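RNA 2'-o-ribose methyltransferase (Thermus thermophilus, PDB 1IPA) probably methylates the 2'-hydroxyl of a ribose in RNA, as a member of the TrmH family of knotted SPOUT methyltransferases. Local coordinates at residues G215-G220 with S243-V248. Numbering follows the deposited sequence.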
loop_
_atom_site.group_PDB
_atom_site.type_symbol
_atom_site.label_atom_id
_atom_site.label_comp_id
_atom_site.label_asym_id
_atom_site.label_seq_id
_atom_site.Cartn_x
_atom_site.Cartn_y
_atom_site.Cartn_z
ATOM N N GLY A 215 -11.725 -10.839 1.474
ATOM C CA GLY A 215 -12.643 -9.841 1.987
ATOM C C GLY A 215 -12.141 -9.256 3.290
ATOM O O GLY A 215 -10.987 -9.487 3.655
ATOM N N PRO A 216 -12.976 -8.489 4.013
ATOM C CA PRO A 216 -12.566 -7.889 5.288
ATOM C C PRO A 216 -12.258 -9.027 6.246
ATOM O O PRO A 216 -12.739 -10.138 6.044
ATOM C CB PRO A 216 -13.803 -7.099 5.715
ATOM C CG PRO A 216 -14.498 -6.794 4.408
ATOM C CD PRO A 216 -14.356 -8.104 3.674
ATOM N N GLU A 217 -11.472 -8.767 7.286
ATOM C CA GLU A 217 -11.132 -9.830 8.225
ATOM C C GLU A 217 -12.305 -10.227 9.116
ATOM O O GLU A 217 -12.392 -11.369 9.566
ATOM C CB GLU A 217 -9.935 -9.430 9.092
ATOM C CG GLU A 217 -10.212 -8.360 10.115
ATOM C CD GLU A 217 -8.991 -8.043 10.949
ATOM O OE1 GLU A 217 -8.025 -7.478 10.403
ATOM O OE2 GLU A 217 -8.988 -8.368 12.152
ATOM N N HIS A 218 -13.213 -9.288 9.358
ATOM C CA HIS A 218 -14.373 -9.564 10.197
ATOM C C HIS A 218 -15.593 -9.920 9.353
ATOM O O HIS A 218 -16.726 -9.832 9.827
ATOM C CB HIS A 218 -14.701 -8.351 11.080
ATOM C CG HIS A 218 -13.568 -7.913 11.961
ATOM N ND1 HIS A 218 -12.840 -8.794 12.735
ATOM C CD2 HIS A 218 -13.053 -6.684 12.206
ATOM C CE1 HIS A 218 -11.926 -8.126 13.417
ATOM N NE2 HIS A 218 -12.034 -6.844 13.114
ATOM N N GLU A 219 -15.364 -10.328 8.108
ATOM C CA GLU A 219 -16.469 -10.679 7.218
ATOM C C GLU A 219 -16.036 -11.486 5.995
ATOM O O GLU A 219 -14.883 -11.433 5.567
ATOM C CB GLU A 219 -17.177 -9.404 6.754
ATOM C CG GLU A 219 -18.420 -9.642 5.914
ATOM C CD GLU A 219 -19.049 -8.348 5.435
ATOM O OE1 GLU A 219 -20.130 -8.407 4.809
ATOM O OE2 GLU A 219 -18.460 -7.273 5.681
ATOM N N GLY A 220 -16.976 -12.234 5.435
ATOM C CA GLY A 220 -16.677 -13.030 4.261
ATOM C C GLY A 220 -16.967 -12.268 2.981
ATOM O O GLY A 220 -17.443 -11.132 3.011
ATOM N N SER A 243 -9.886 -15.313 12.911
ATOM C CA SER A 243 -9.461 -14.704 11.664
ATOM C C SER A 243 -8.063 -14.115 11.747
ATOM O O SER A 243 -7.431 -14.115 12.799
ATOM C CB SER A 243 -10.443 -13.600 11.270
ATOM O OG SER A 243 -10.458 -12.570 12.246
ATOM N N LEU A 244 -7.594 -13.609 10.613
ATOM C CA LEU A 244 -6.279 -12.997 10.517
ATOM C C LEU A 244 -6.394 -11.641 9.840
ATOM O O LEU A 244 -7.359 -11.369 9.125
ATOM C CB LEU A 244 -5.337 -13.877 9.689
ATOM C CG LEU A 244 -4.964 -15.266 10.213
ATOM C CD1 LEU A 244 -4.341 -16.073 9.099
ATOM C CD2 LEU A 244 -4.003 -15.138 11.388
ATOM N N ASN A 245 -5.402 -10.796 10.086
ATOM C CA ASN A 245 -5.329 -9.486 9.473
ATOM C C ASN A 245 -5.301 -9.791 7.974
ATOM O O ASN A 245 -4.757 -10.815 7.572
ATOM C CB ASN A 245 -4.026 -8.802 9.907
ATOM C CG ASN A 245 -3.899 -7.388 9.382
ATOM O OD1 ASN A 245 -3.795 -7.158 8.177
ATOM N ND2 ASN A 245 -3.910 -6.423 10.294
ATOM N N VAL A 246 -5.887 -8.916 7.157
ATOM C CA VAL A 246 -5.918 -9.135 5.710
ATOM C C VAL A 246 -4.515 -9.154 5.090
ATOM O O VAL A 246 -4.273 -9.857 4.115
ATOM C CB VAL A 246 -6.776 -8.060 4.992
ATOM C CG1 VAL A 246 -8.237 -8.221 5.349
ATOM C CG2 VAL A 246 -6.315 -6.684 5.391
ATOM N N SER A 247 -3.586 -8.395 5.658
ATOM C CA SER A 247 -2.237 -8.367 5.118
ATOM C C SER A 247 -1.559 -9.718 5.331
ATOM O O SER A 247 -0.743 -10.142 4.513
ATOM C CB SER A 247 -1.417 -7.243 5.761
ATOM O OG SER A 247 -1.057 -7.556 7.092
ATOM N N VAL A 248 -1.899 -10.396 6.425
ATOM C CA VAL A 248 -1.335 -11.710 6.695
ATOM C C VAL A 248 -1.948 -12.740 5.739
ATOM O O VAL A 248 -1.232 -13.584 5.190
ATOM C CB VAL A 248 -1.577 -12.158 8.167
ATOM C CG1 VAL A 248 -1.070 -13.575 8.370
ATOM C CG2 VAL A 248 -0.859 -11.211 9.132
#
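Glu217 has the largest share of this contact, followed by Val246 and Ser243 on the facing segment. It lies in a type I turn, Pro216 to Glu219, in the loop between strand 210-214 and helix 223-228. The turn meets the loop that leads into helix 246-261 and the first residue of that helix. Glu217 CG sits in the crowded position between backbone N and carbonyl carbon (chi1 71°), and the chain runs on extended. Glu217 CB rests 3.2 Å from Leu244 O. At the tip, Glu217 OE1 lies 3.5 Å from Asn245 CA. Glu217 CG also covers one face of the His218 ring, 3.6 Å above its plane. Val246 reaches in with one branch: CG1 lies 3.5 Å from Gly215 O and 3.8 Å from Glu217 N. Val246 also packs on Leu124 and on Val133 of helix 127-140. Ser243 comes alongside the turn, its CB 3.4 Å from Glu217 O. Asn245 is the N-cap. Asn245 OD1 accepts the capping hydrogen bond from Ser247 N at 2.8 Å, in the carbonyl plane on a lone pair, and a second bond from Ser247 OG above that plane. Both segments belong to the SPOUT methyltransferase domain, whose C-terminal part forms the deep trefoil knot of this enzyme. The two segments meet by van der Waals packing, mainly of carbon atoms against oxygens, without hydrogen bonds between them. The Glu217 carboxylate lies near the helix start, where the helix dipole may modestly stabilise its negative charge.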